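Local atomic coordinates of bradyzoite surface antigen BSR4 (Toxoplasma gondii, PDB entry 2JKS), a protein that is displayed on the surface of bradyzoite-stage parasites as an SRS-family antigen, binds zinc in the crystal, and has a role that remains to be defined. Residues A[51-61]-A[135-143]; A[236-245]-A[256-265]. All coordinates share one frame; numbering follows the deposited sequence.

Interaction 1 (A[51-61]-A[135-143])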
ATOM      1  N   ALA A  51       6.346  35.489  19.363  1.00 59.74           N
ATOM      2  CA  ALA A  51       5.145  36.249  18.925  1.00 58.82           C
ATOM      3  C   ALA A  51       4.204  35.542  17.917  1.00 58.36           C
ATOM      4  O   ALA A  51       3.111  36.053  17.607  1.00 58.13           O
ATOM      5  CB  ALA A  51       5.543  37.648  18.400  1.00 59.19           C
ATOM      6  N   LEU A  52       4.615  34.368  17.422  1.00 57.05           N
ATOM      7  CA  LEU A  52       3.858  33.668  16.377  1.00 55.07           C
ATOM      8  C   LEU A  52       3.040  32.510  16.938  1.00 53.89           C
ATOM      9  O   LEU A  52       3.556  31.728  17.737  1.00 54.38           O
ATOM     10  CB  LEU A  52       4.806  33.154  15.289  1.00 54.65           C
ATOM     11  CG  LEU A  52       5.584  34.218  14.517  1.00 54.41           C
ATOM     12  CD1 LEU A  52       6.693  33.578  13.691  1.00 52.72           C
ATOM     13  CD2 LEU A  52       4.627  35.040  13.645  1.00 53.59           C
ATOM     14  N   SER A  53       1.776  32.407  16.532  1.00 51.48           N
ATOM     15  CA  SER A  53       1.011  31.201  16.812  1.00 49.55           C
ATOM     16  C   SER A  53       1.113  30.231  15.624  1.00 48.48           C
ATOM     17  O   SER A  53       0.995  30.644  14.460  1.00 47.55           O
ATOM     18  CB  SER A  53      -0.441  31.515  17.155  1.00 49.66           C
ATOM     19  OG  SER A  53      -1.043  32.300  16.152  1.00 50.69           O
ATOM     20  N   ILE A  54       1.355  28.960  15.935  1.00 46.77           N
ATOM     21  CA  ILE A  54       1.474  27.912  14.905  1.00 46.00           C
ATOM     22  C   ILE A  54       0.197  27.093  14.944  1.00 44.60           C
ATOM     23  O   ILE A  54      -0.340  26.808  16.022  1.00 44.26           O
ATOM     24  CB  ILE A  54       2.702  27.008  15.157  1.00 46.63           C
ATOM     25  CG1 ILE A  54       3.969  27.849  15.329  1.00 47.98           C
ATOM     26  CG2 ILE A  54       2.887  25.942  14.034  1.00 47.73           C
ATOM     27  CD1 ILE A  54       5.218  27.000  15.502  1.00 49.57           C
ATOM     28  N   SER A  55      -0.329  26.772  13.773  1.00 42.74           N
ATOM     29  CA  SER A  55      -1.378  25.768  13.656  1.00 41.00           C
ATOM     30  C   SER A  55      -0.879  24.688  12.691  1.00 39.90           C
ATOM     31  O   SER A  55       0.127  24.876  12.029  1.00 38.47           O
ATOM     32  CB  SER A  55      -2.667  26.397  13.129  1.00 41.77           C
ATOM     33  OG  SER A  55      -2.483  26.933  11.823  1.00 42.41           O
ATOM     34  N   THR A  56      -1.568  23.553  12.642  1.00 39.28           N
ATOM     35  CA  THR A  56      -1.255  22.544  11.659  1.00 37.08           C
ATOM     36  C   THR A  56      -2.262  22.525  10.517  1.00 37.27           C
ATOM     37  O   THR A  56      -3.333  23.115  10.608  1.00 36.29           O
ATOM     38  CB  THR A  56      -1.223  21.112  12.282  1.00 36.89           C
ATOM     39  OG1 THR A  56      -2.468  20.856  12.948  1.00 35.21           O
ATOM     40  CG2 THR A  56      -0.018  20.941  13.260  1.00 35.59           C
ATOM     41  N   ILE A  57      -1.890  21.799   9.456  1.00 36.43           N
ATOM     42  CA  ILE A  57      -2.766  21.479   8.327  1.00 37.87           C
ATOM     43  C   ILE A  57      -2.667  19.950   8.129  1.00 35.90           C
ATOM     44  O   ILE A  57      -1.581  19.419   7.921  1.00 37.07           O
ATOM     45  CB  ILE A  57      -2.359  22.209   7.001  1.00 38.09           C
ATOM     46  CG1 ILE A  57      -2.574  23.724   7.124  1.00 41.34           C
ATOM     47  CG2 ILE A  57      -3.208  21.708   5.843  1.00 38.58           C
ATOM     48  CD1 ILE A  57      -1.323  24.548   7.561  1.00 44.49           C
ATOM     49  N   PRO A  58      -3.774  19.232   8.299  1.00 35.92           N
ATOM     50  CA  PRO A  58      -5.075  19.728   8.747  1.00 36.17           C
ATOM     51  C   PRO A  58      -4.993  20.250  10.187  1.00 35.69           C
ATOM     52  O   PRO A  58      -3.982  20.075  10.846  1.00 33.92           O
ATOM     53  CB  PRO A  58      -5.970  18.477   8.714  1.00 36.09           C
ATOM     54  CG  PRO A  58      -5.209  17.475   7.908  1.00 36.88           C
ATOM     55  CD  PRO A  58      -3.775  17.772   8.123  1.00 35.13           C
ATOM     56  N   THR A  59      -6.076  20.877  10.655  1.00 36.53           N
ATOM     57  CA  THR A  59      -6.102  21.558  11.941  1.00 37.28           C
ATOM     58  C   THR A  59      -5.843  20.573  13.071  1.00 36.85           C
ATOM     59  O   THR A  59      -5.198  20.902  14.057  1.00 37.27           O
ATOM     60  CB  THR A  59      -7.457  22.354  12.102  1.00 37.57           C
ATOM     61  OG1 THR A  59      -8.553  21.441  12.133  1.00 45.02           O
ATOM     62  CG2 THR A  59      -7.698  23.176  10.877  1.00 38.18           C
ATOM     63  N   ASN A  60      -6.316  19.337  12.919  1.00 37.21           N
ATOM     64  CA  ASN A  60      -5.964  18.300  13.877  1.00 36.33           C
ATOM     65  C   ASN A  60      -5.180  17.154  13.237  1.00 35.75           C
ATOM     66  O   ASN A  60      -5.773  16.190  12.742  1.00 34.94           O
ATOM     67  CB  ASN A  60      -7.219  17.768  14.562  1.00 37.04           C
ATOM     68  CG  ASN A  60      -6.895  16.866  15.736  1.00 36.11           C
ATOM     69  OD1 ASN A  60      -5.748  16.493  15.953  1.00 38.76           O
ATOM     70  ND2 ASN A  60      -7.911  16.498  16.491  1.00 41.62           N
ATOM     71  N   ILE A  61      -3.855  17.274  13.248  1.00 36.21           N
ATOM     72  CA  ILE A  61      -2.931  16.284  12.659  1.00 35.66           C
ATOM     73  C   ILE A  61      -3.037  14.897  13.359  1.00 36.41           C
ATOM     74  O   ILE A  61      -2.663  13.841  12.806  1.00 35.47           O
ATOM     75  CB  ILE A  61      -1.474  16.853  12.745  1.00 35.37           C
ATOM     76  CG1 ILE A  61      -0.501  16.154  11.802  1.00 34.29           C
ATOM     77  CG2 ILE A  61      -0.934  16.818  14.163  1.00 35.26           C
ATOM     78  CD1 ILE A  61       0.763  16.962  11.564  1.00 36.52           C
ATOM     79  N   VAL A 135      -0.260  14.832   2.788  1.00 27.46           N
ATOM     80  CA  VAL A 135       0.347  16.142   3.063  1.00 27.23           C
ATOM     81  C   VAL A 135      -0.083  16.555   4.501  1.00 28.33           C
ATOM     82  O   VAL A 135      -1.239  16.346   4.933  1.00 28.44           O
ATOM     83  CB  VAL A 135      -0.071  17.240   1.974  1.00 27.36           C
ATOM     84  CG1 VAL A 135       0.121  18.665   2.490  1.00 28.43           C
ATOM     85  CG2 VAL A 135       0.723  17.094   0.672  1.00 27.20           C
ATOM     86  N   VAL A 136       0.872  17.102   5.227  1.00 28.11           N
ATOM     87  CA  VAL A 136       0.661  17.764   6.514  1.00 28.28           C
ATOM     88  C   VAL A 136       1.517  19.043   6.411  1.00 28.82           C
ATOM     89  O   VAL A 136       2.353  19.191   5.505  1.00 29.10           O
ATOM     90  CB  VAL A 136       1.056  16.858   7.769  1.00 27.34           C
ATOM     91  CG1 VAL A 136       0.127  15.600   7.934  1.00 24.54           C
ATOM     92  CG2 VAL A 136       2.568  16.398   7.699  1.00 26.61           C
ATOM     93  N   GLY A 137       1.308  19.973   7.324  1.00 29.67           N
ATOM     94  CA  GLY A 137       2.040  21.219   7.251  1.00 31.49           C
ATOM     95  C   GLY A 137       1.890  21.995   8.540  1.00 32.73           C
ATOM     96  O   GLY A 137       1.134  21.594   9.419  1.00 33.42           O
ATOM     97  N   CYS A 138       2.627  23.096   8.658  1.00 33.53           N
ATOM     98  CA  CYS A 138       2.412  24.039   9.754  1.00 35.21           C
ATOM     99  C   CYS A 138       2.278  25.422   9.141  1.00 35.07           C
ATOM    100  O   CYS A 138       2.858  25.689   8.110  1.00 34.27           O
ATOM    101  CB  CYS A 138       3.577  23.994  10.757  1.00 35.19           C
ATOM    102  SG  CYS A 138       3.557  22.476  11.692  1.00 36.28           S
ATOM    103  N   GLN A 139       1.496  26.276   9.782  1.00 36.54           N
ATOM    104  CA  GLN A 139       1.361  27.686   9.358  1.00 37.11           C
ATOM    105  C   GLN A 139       1.523  28.547  10.603  1.00 37.72           C
ATOM    106  O   GLN A 139       0.969  28.226  11.675  1.00 36.53           O
ATOM    107  CB  GLN A 139       0.002  27.912   8.714  1.00 37.13           C
ATOM    108  CG  GLN A 139      -0.160  29.285   8.060  1.00 39.96           C
ATOM    109  CD  GLN A 139      -1.216  29.271   6.993  1.00 43.71           C
ATOM    110  OE1 GLN A 139      -0.923  29.231   5.795  1.00 45.55           O
ATOM    111  NE2 GLN A 139      -2.464  29.298   7.419  1.00 46.23           N
ATOM    112  N   ALA A 140       2.292  29.625  10.449  1.00 37.88           N
ATOM    113  CA  ALA A 140       2.608  30.515  11.533  1.00 38.77           C
ATOM    114  C   ALA A 140       1.938  31.818  11.148  1.00 40.26           C
ATOM    115  O   ALA A 140       2.048  32.248   9.994  1.00 40.09           O
ATOM    116  CB  ALA A 140       4.089  30.682  11.662  1.00 36.87           C
ATOM    117  N   THR A 141       1.216  32.414  12.093  1.00 41.03           N
ATOM    118  CA  THR A 141       0.518  33.661  11.835  1.00 42.56           C
ATOM    119  C   THR A 141       1.090  34.753  12.746  1.00 42.86           C
ATOM    120  O   THR A 141       1.325  34.513  13.933  1.00 40.47           O
ATOM    121  CB  THR A 141      -1.025  33.540  12.020  1.00 43.36           C
ATOM    122  OG1 THR A 141      -1.530  32.423  11.265  1.00 43.90           O
ATOM    123  CG2 THR A 141      -1.726  34.837  11.525  1.00 43.05           C
ATOM    124  N   SER A 142       1.354  35.923  12.147  1.00 44.39           N
ATOM    125  CA  SER A 142       1.845  37.118  12.864  1.00 46.44           C
ATOM    126  C   SER A 142       0.690  37.832  13.533  1.00 47.30           C
ATOM    127  O   SER A 142      -0.431  37.800  13.036  1.00 47.76           O
ATOM    128  CB  SER A 142       2.505  38.105  11.888  1.00 46.20           C
ATOM    129  OG  SER A 142       1.630  38.372  10.792  1.00 46.62           O
ATOM    130  N   ALA A 143       0.963  38.486  14.661  1.00 49.20           N
ATOM    131  CA  ALA A 143      -0.036  39.353  15.274  1.00 50.14           C
ATOM    132  C   ALA A 143       0.096  40.765  14.721  1.00 50.74           C
ATOM    133  O   ALA A 143      -0.464  41.073  13.654  1.00 51.79           O
ATOM    134  CB  ALA A 143       0.062  39.338  16.816  1.00 50.41           C
TER
HETATM  135  O   HOH W   1      -1.153  29.975  12.458  1.00 42.28           O
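Ile57 and Gln139 carry the heart of this antiparallel strand pair, 53-57 against 135-141, with Leu52 packing at one end. In Ile57 the first torsion sets CG1 beside the backbone N, and the unusual second torsion (chi2 94°) places CD1 3.8 Å from Gln139 CB, passing the glutamine side chain at a slant. Gly137, directly opposite Ile57, has no side chain to compete for that face. The amide end of Gln139 extends beyond the pair, where OE1 accepts a hydrogen bond from Gly80. Between the strands, Ser55 and Gln139 form a reciprocal backbone pair, Ser55 N to Gln139 O at 2.9 Å; the ladder weakens at Ser53 N to Thr141 O and at Gly137 N to Ile57 O. A water donates to Ser53 O and Gln139 O and also bonds Thr141 OG1 at 2.7 Å. At the far end Leu52 CD2 lies 3.4 Å from Thr141 O. On the opposite face from Ile57, Ile54 CG2 packs on Cys138 CB, Ile61 and Val136 meet each other and Phe44 of strand 41-47, and Cys138 is disulfide-linked to Cys46. The register thus rests on backbone bonds, while apolar packing and the disulfide join the Cys138 face to the other sheet.

Interaction 2 (A[236-245]-A[256-265]); sequences IFPKFLKSWW and TLTIPQTDLP
Leu257 lies against Trp245, its CB 3.6 Å from the centroid of the six-membered ring and almost exactly on the ring normal, a CH-pi contact. With CG anti to the backbone N (chi1 173°), its CD1 follows the same ring face toward NE1 and also meets Trp244 CB. One residue on, Thr258 N donates a nearly straight bond of 2.9 Å to Trp244 O. Ile259 divides its branches between two aromatics: CG2 packs on Trp244 CZ3, while CD1 sits over a face of Phe237, 4.0 Å from Phe237 CZ. Pro260 then lays CD over the five-membered ring of Trp244, 3.5 Å from the centroid, and the backbone of Phe240 and Leu241 covers the opposite face, so the indole is sandwiched. Asp263 turns its carboxylate within 15° of the indole plane; a water accepts from Trp244 NE1 and donates to Asp263 OD2 at 3.0 Å. Asp263 OD1 is 4.0 Å from Lys239 NZ, beyond salt-bridge range. Pro265 finishes the run, Pro265 CD 3.8 Å from Phe237 CD1. The loop before edge strand 245-247 thus tucks aromatic side chains against strand 254-258 and the opposing sheet (Phe271, Val307), closing one side of the second SRS domain's beta-sandwich core.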
ATOM      1  N   ILE A 236      -3.196 -30.330 -16.903  1.00 32.19           N
ATOM      2  CA  ILE A 236      -2.069 -30.635 -16.013  1.00 31.80           C
ATOM      3  C   ILE A 236      -2.492 -31.456 -14.788  1.00 31.25           C
ATOM      4  O   ILE A 236      -1.678 -32.187 -14.222  1.00 32.29           O
ATOM      5  CB  ILE A 236      -1.237 -29.377 -15.635  1.00 30.67           C
ATOM      6  CG1 ILE A 236      -2.044 -28.352 -14.796  1.00 28.45           C
ATOM      7  CG2 ILE A 236      -0.639 -28.763 -16.900  1.00 34.44           C
ATOM      8  CD1 ILE A 236      -1.237 -27.195 -14.327  1.00 30.24           C
ATOM      9  N   PHE A 237      -3.753 -31.319 -14.390  1.00 31.21           N
ATOM     10  CA  PHE A 237      -4.360 -32.094 -13.305  1.00 32.26           C
ATOM     11  C   PHE A 237      -5.558 -32.846 -13.897  1.00 32.47           C
ATOM     12  O   PHE A 237      -6.713 -32.369 -13.842  1.00 32.36           O
ATOM     13  CB  PHE A 237      -4.822 -31.208 -12.114  1.00 31.40           C
ATOM     14  CG  PHE A 237      -3.788 -30.214 -11.633  1.00 31.49           C
ATOM     15  CD1 PHE A 237      -2.420 -30.567 -11.546  1.00 32.54           C
ATOM     16  CD2 PHE A 237      -4.177 -28.942 -11.240  1.00 28.08           C
ATOM     17  CE1 PHE A 237      -1.460 -29.655 -11.098  1.00 31.63           C
ATOM     18  CE2 PHE A 237      -3.226 -28.022 -10.787  1.00 23.35           C
ATOM     19  CZ  PHE A 237      -1.874 -28.391 -10.724  1.00 30.54           C
ATOM     20  N   PRO A 238      -5.309 -34.054 -14.454  1.00 34.08           N
ATOM     21  CA  PRO A 238      -6.394 -34.818 -15.104  1.00 34.19           C
ATOM     22  C   PRO A 238      -7.674 -34.975 -14.272  1.00 34.49           C
ATOM     23  O   PRO A 238      -8.747 -34.972 -14.826  1.00 34.46           O
ATOM     24  CB  PRO A 238      -5.753 -36.191 -15.377  1.00 34.73           C
ATOM     25  CG  PRO A 238      -4.264 -35.923 -15.480  1.00 35.08           C
ATOM     26  CD  PRO A 238      -4.019 -34.782 -14.474  1.00 33.47           C
ATOM     27  N   LYS A 239      -7.560 -35.065 -12.949  1.00 35.40           N
ATOM     28  CA  LYS A 239      -8.716 -35.202 -12.032  1.00 36.90           C
ATOM     29  C   LYS A 239      -9.400 -33.855 -11.590  1.00 36.26           C
ATOM     30  O   LYS A 239     -10.349 -33.838 -10.756  1.00 35.56           O
ATOM     31  CB  LYS A 239      -8.260 -35.981 -10.779  1.00 38.27           C
ATOM     32  CG  LYS A 239      -7.713 -37.382 -11.126  1.00 39.64           C
ATOM     33  CD  LYS A 239      -7.016 -38.043  -9.940  1.00 40.39           C
ATOM     34  CE  LYS A 239      -6.525 -39.454 -10.305  1.00 42.70           C
ATOM     35  NZ  LYS A 239      -5.513 -39.908  -9.303  1.00 46.04           N
ATOM     36  N   PHE A 240      -8.902 -32.743 -12.127  1.00 34.85           N
ATOM     37  CA  PHE A 240      -9.386 -31.410 -11.759  1.00 33.14           C
ATOM     38  C   PHE A 240     -10.917 -31.296 -11.804  1.00 33.87           C
ATOM     39  O   PHE A 240     -11.554 -31.795 -12.738  1.00 33.36           O
ATOM     40  CB  PHE A 240      -8.801 -30.374 -12.725  1.00 33.20           C
ATOM     41  CG  PHE A 240      -9.216 -28.954 -12.410  1.00 30.96           C
ATOM     42  CD1 PHE A 240      -8.583 -28.236 -11.387  1.00 27.80           C
ATOM     43  CD2 PHE A 240     -10.228 -28.331 -13.168  1.00 30.09           C
ATOM     44  CE1 PHE A 240      -8.962 -26.926 -11.097  1.00 29.23           C
ATOM     45  CE2 PHE A 240     -10.621 -27.020 -12.909  1.00 28.07           C
ATOM     46  CZ  PHE A 240      -9.974 -26.298 -11.880  1.00 31.19           C
ATOM     47  N   LEU A 241     -11.479 -30.619 -10.813  1.00 32.51           N
ATOM     48  CA  LEU A 241     -12.884 -30.182 -10.839  1.00 35.02           C
ATOM     49  C   LEU A 241     -12.912 -28.708 -10.443  1.00 35.61           C
ATOM     50  O   LEU A 241     -12.073 -28.268  -9.656  1.00 34.36           O
ATOM     51  CB  LEU A 241     -13.707 -30.949  -9.794  1.00 34.66           C
ATOM     52  CG  LEU A 241     -13.725 -32.492  -9.755  1.00 35.90           C
ATOM     53  CD1 LEU A 241     -14.623 -32.988  -8.643  1.00 37.79           C
ATOM     54  CD2 LEU A 241     -14.182 -33.083 -11.051  1.00 36.05           C
ATOM     55  N   LYS A 242     -13.889 -27.970 -10.952  1.00 37.44           N
ATOM     56  CA  LYS A 242     -14.115 -26.558 -10.576  1.00 38.44           C
ATOM     57  C   LYS A 242     -14.227 -26.381  -9.079  1.00 38.60           C
ATOM     58  O   LYS A 242     -13.842 -25.325  -8.555  1.00 39.04           O
ATOM     59  CB  LYS A 242     -15.399 -26.014 -11.212  1.00 38.67           C
ATOM     60  CG  LYS A 242     -15.269 -25.497 -12.613  1.00 40.17           C
ATOM     61  CD  LYS A 242     -16.591 -24.824 -13.020  1.00 34.47           C
ATOM     62  CE  LYS A 242     -16.473 -23.364 -12.958  1.00 38.31           C
ATOM     63  NZ  LYS A 242     -17.414 -22.802 -13.970  1.00 40.10           N
ATOM     64  N   SER A 243     -14.737 -27.397  -8.383  1.00 37.94           N
ATOM     65  CA  SER A 243     -14.925 -27.288  -6.925  1.00 36.92           C
ATOM     66  C   SER A 243     -13.610 -27.213  -6.157  1.00 34.28           C
ATOM     67  O   SER A 243     -13.602 -26.878  -4.959  1.00 33.30           O
ATOM     68  CB  SER A 243     -15.777 -28.453  -6.386  1.00 37.82           C
ATOM     69  OG  SER A 243     -15.077 -29.686  -6.468  1.00 40.38           O
ATOM     70  N   TRP A 244     -12.494 -27.531  -6.830  1.00 32.86           N
ATOM     71  CA  TRP A 244     -11.162 -27.395  -6.207  1.00 31.16           C
ATOM     72  C   TRP A 244     -10.870 -25.909  -5.850  1.00 31.12           C
ATOM     73  O   TRP A 244     -10.067 -25.608  -4.981  1.00 31.22           O
ATOM     74  CB  TRP A 244     -10.073 -27.938  -7.146  1.00 31.80           C
ATOM     75  CG  TRP A 244      -9.970 -29.463  -7.326  1.00 29.74           C
ATOM     76  CD1 TRP A 244     -10.914 -30.421  -7.037  1.00 33.06           C
ATOM     77  CD2 TRP A 244      -8.865 -30.165  -7.945  1.00 31.64           C
ATOM     78  NE1 TRP A 244     -10.436 -31.680  -7.395  1.00 30.25           N
ATOM     79  CE2 TRP A 244      -9.192 -31.538  -7.972  1.00 31.85           C
ATOM     80  CE3 TRP A 244      -7.640 -29.755  -8.475  1.00 28.90           C
ATOM     81  CZ2 TRP A 244      -8.305 -32.524  -8.487  1.00 31.52           C
ATOM     82  CZ3 TRP A 244      -6.751 -30.728  -8.987  1.00 31.50           C
ATOM     83  CH2 TRP A 244      -7.096 -32.102  -8.977  1.00 30.53           C
ATOM     84  N   TRP A 245     -11.512 -24.984  -6.547  1.00 31.54           N
ATOM     85  CA  TRP A 245     -11.437 -23.561  -6.186  1.00 31.62           C
ATOM     86  C   TRP A 245     -12.657 -23.142  -5.404  1.00 33.47           C
ATOM     87  O   TRP A 245     -13.806 -23.449  -5.810  1.00 35.06           O
ATOM     88  CB  TRP A 245     -11.423 -22.699  -7.418  1.00 30.00           C
ATOM     89  CG  TRP A 245     -10.116 -22.648  -8.158  1.00 28.64           C
ATOM     90  CD1 TRP A 245      -9.787 -23.328  -9.283  1.00 25.74           C
ATOM     91  CD2 TRP A 245      -8.988 -21.832  -7.826  1.00 27.02           C
ATOM     92  NE1 TRP A 245      -8.514 -22.996  -9.687  1.00 27.18           N
ATOM     93  CE2 TRP A 245      -8.003 -22.068  -8.814  1.00 27.21           C
ATOM     94  CE3 TRP A 245      -8.727 -20.890  -6.812  1.00 23.64           C
ATOM     95  CZ2 TRP A 245      -6.763 -21.418  -8.800  1.00 27.62           C
ATOM     96  CZ3 TRP A 245      -7.488 -20.227  -6.805  1.00 26.20           C
ATOM     97  CH2 TRP A 245      -6.519 -20.505  -7.780  1.00 26.31           C
ATOM     98  N   THR A 256      -9.139 -19.751  -3.019  1.00 27.78           N
ATOM     99  CA  THR A 256      -8.266 -20.793  -2.507  1.00 26.46           C
ATOM    100  C   THR A 256      -8.419 -22.049  -3.339  1.00 26.37           C
ATOM    101  O   THR A 256      -9.520 -22.620  -3.460  1.00 27.42           O
ATOM    102  CB  THR A 256      -8.612 -21.099  -1.037  1.00 25.90           C
ATOM    103  OG1 THR A 256      -8.312 -19.958  -0.220  1.00 26.36           O
ATOM    104  CG2 THR A 256      -7.860 -22.357  -0.553  1.00 26.43           C
ATOM    105  N   LEU A 257      -7.299 -22.515  -3.874  1.00 26.31           N
ATOM    106  CA  LEU A 257      -7.265 -23.800  -4.571  1.00 24.90           C
ATOM    107  C   LEU A 257      -6.824 -24.890  -3.573  1.00 26.60           C
ATOM    108  O   LEU A 257      -5.882 -24.682  -2.818  1.00 26.49           O
ATOM    109  CB  LEU A 257      -6.266 -23.717  -5.733  1.00 25.03           C
ATOM    110  CG  LEU A 257      -5.968 -25.022  -6.471  1.00 23.80           C
ATOM    111  CD1 LEU A 257      -7.170 -25.484  -7.246  1.00 20.44           C
ATOM    112  CD2 LEU A 257      -4.767 -24.809  -7.426  1.00 24.55           C
ATOM    113  N   THR A 258      -7.568 -26.005  -3.529  1.00 26.77           N
ATOM    114  CA  THR A 258      -7.212 -27.185  -2.723  1.00 27.36           C
ATOM    115  C   THR A 258      -7.183 -28.350  -3.670  1.00 28.55           C
ATOM    116  O   THR A 258      -8.221 -28.716  -4.248  1.00 27.13           O
ATOM    117  CB  THR A 258      -8.244 -27.465  -1.608  1.00 27.36           C
ATOM    118  OG1 THR A 258      -8.366 -26.293  -0.795  1.00 28.07           O
ATOM    119  CG2 THR A 258      -7.811 -28.688  -0.759  1.00 27.66           C
ATOM    120  N   ILE A 259      -5.988 -28.888  -3.908  1.00 29.79           N
ATOM    121  CA  ILE A 259      -5.845 -30.084  -4.706  1.00 30.29           C
ATOM    122  C   ILE A 259      -5.968 -31.259  -3.740  1.00 30.62           C
ATOM    123  O   ILE A 259      -5.121 -31.381  -2.892  1.00 31.52           O
ATOM    124  CB  ILE A 259      -4.454 -30.165  -5.418  1.00 29.71           C
ATOM    125  CG1 ILE A 259      -4.257 -29.001  -6.417  1.00 30.10           C
ATOM    126  CG2 ILE A 259      -4.288 -31.475  -6.130  1.00 31.40           C
ATOM    127  CD1 ILE A 259      -2.774 -28.828  -6.811  1.00 29.12           C
ATOM    128  N   PRO A 260      -7.014 -32.114  -3.873  1.00 31.10           N
ATOM    129  CA  PRO A 260      -7.142 -33.272  -2.967  1.00 32.74           C
ATOM    130  C   PRO A 260      -5.831 -34.086  -2.939  1.00 33.51           C
ATOM    131  O   PRO A 260      -5.141 -34.245  -3.971  1.00 31.84           O
ATOM    132  CB  PRO A 260      -8.319 -34.066  -3.573  1.00 32.21           C
ATOM    133  CG  PRO A 260      -9.099 -33.048  -4.356  1.00 32.77           C
ATOM    134  CD  PRO A 260      -8.132 -32.043  -4.833  1.00 31.04           C
ATOM    135  N   GLN A 261      -5.413 -34.533  -1.756  1.00 34.69           N
ATOM    136  CA  GLN A 261      -4.012 -34.999  -1.649  1.00 36.11           C
ATOM    137  C   GLN A 261      -3.653 -36.187  -2.524  1.00 37.31           C
ATOM    138  O   GLN A 261      -2.502 -36.353  -2.871  1.00 39.23           O
ATOM    139  CB  GLN A 261      -3.605 -35.255  -0.198  1.00 35.97           C
ATOM    140  CG  GLN A 261      -3.737 -34.014   0.665  1.00 36.00           C
ATOM    141  CD  GLN A 261      -3.443 -34.254   2.115  1.00 36.14           C
ATOM    142  OE1 GLN A 261      -4.233 -34.877   2.820  1.00 42.90           O
ATOM    143  NE2 GLN A 261      -2.333 -33.725   2.588  1.00 37.00           N
ATOM    144  N   THR A 262      -4.621 -37.013  -2.869  1.00 37.62           N
ATOM    145  CA  THR A 262      -4.414 -38.136  -3.766  1.00 37.80           C
ATOM    146  C   THR A 262      -4.525 -37.781  -5.260  1.00 37.44           C
ATOM    147  O   THR A 262      -4.363 -38.653  -6.127  1.00 37.26           O
ATOM    148  CB  THR A 262      -5.408 -39.295  -3.453  1.00 38.40           C
ATOM    149  OG1 THR A 262      -6.761 -38.864  -3.659  1.00 37.98           O
ATOM    150  CG2 THR A 262      -5.237 -39.772  -1.981  1.00 39.54           C
ATOM    151  N   ASP A 263      -4.771 -36.506  -5.554  1.00 36.97           N
ATOM    152  CA  ASP A 263      -5.051 -36.049  -6.937  1.00 35.88           C
ATOM    153  C   ASP A 263      -3.940 -35.169  -7.558  1.00 35.17           C
ATOM    154  O   ASP A 263      -4.158 -34.555  -8.595  1.00 34.35           O
ATOM    155  CB  ASP A 263      -6.331 -35.231  -6.953  1.00 36.23           C
ATOM    156  CG  ASP A 263      -7.593 -36.074  -6.828  1.00 37.87           C
ATOM    157  OD1 ASP A 263      -7.550 -37.298  -6.977  1.00 38.17           O
ATOM    158  OD2 ASP A 263      -8.657 -35.489  -6.590  1.00 39.53           O
ATOM    159  N   LEU A 264      -2.800 -35.091  -6.888  1.00 34.03           N
ATOM    160  CA  LEU A 264      -1.609 -34.415  -7.377  1.00 33.94           C
ATOM    161  C   LEU A 264      -1.108 -35.153  -8.621  1.00 34.14           C
ATOM    162  O   LEU A 264      -1.269 -36.384  -8.722  1.00 33.40           O
ATOM    163  CB  LEU A 264      -0.547 -34.347  -6.282  1.00 33.92           C
ATOM    164  CG  LEU A 264      -0.886 -33.179  -5.369  1.00 36.37           C
ATOM    165  CD1 LEU A 264      -1.093 -33.569  -3.906  1.00 36.98           C
ATOM    166  CD2 LEU A 264       0.059 -31.987  -5.501  1.00 36.80           C
ATOM    167  N   PRO A 265      -0.542 -34.399  -9.596  1.00 34.30           N
ATOM    168  CA  PRO A 265      -0.071 -35.018 -10.850  1.00 33.52           C
ATOM    169  C   PRO A 265       1.119 -35.971 -10.607  1.00 32.26           C
ATOM    170  O   PRO A 265       1.816 -35.871  -9.594  1.00 32.77           O
ATOM    171  CB  PRO A 265       0.367 -33.804 -11.687  1.00 31.88           C
ATOM    172  CG  PRO A 265       0.822 -32.793 -10.655  1.00 31.53           C
ATOM    173  CD  PRO A 265      -0.251 -32.949  -9.575  1.00 33.65           C
TER
HETATM  174  O   HOH W   2     -11.377 -34.372  -6.934  1.00 38.76           O

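In the fold
The two contacts belong to different SRS domains, their centres 60 Å apart on opposite sides of the chain's centre, and share no element. Interaction 1 joins two neighbouring strands inside a six-stranded sheet, so backbone hydrogen bonds dominate. Interaction 2 has one direct hydrogen bond across it and relies on aromatic, proline and aliphatic packing where a loop meets a strand and its following turn. Each is only partly buried: in 51-61/135-143 the Cys138 face is turned to the other sheet, while the opposite one mixes exposed serines and a water with the buried Ile57; in 236-245/256-265 lysine, aspartate and water flank the apolar packing. Interaction 1 lies away from the annotated zinc sites, whereas interaction 2 runs directly into zinc-binding Glu266.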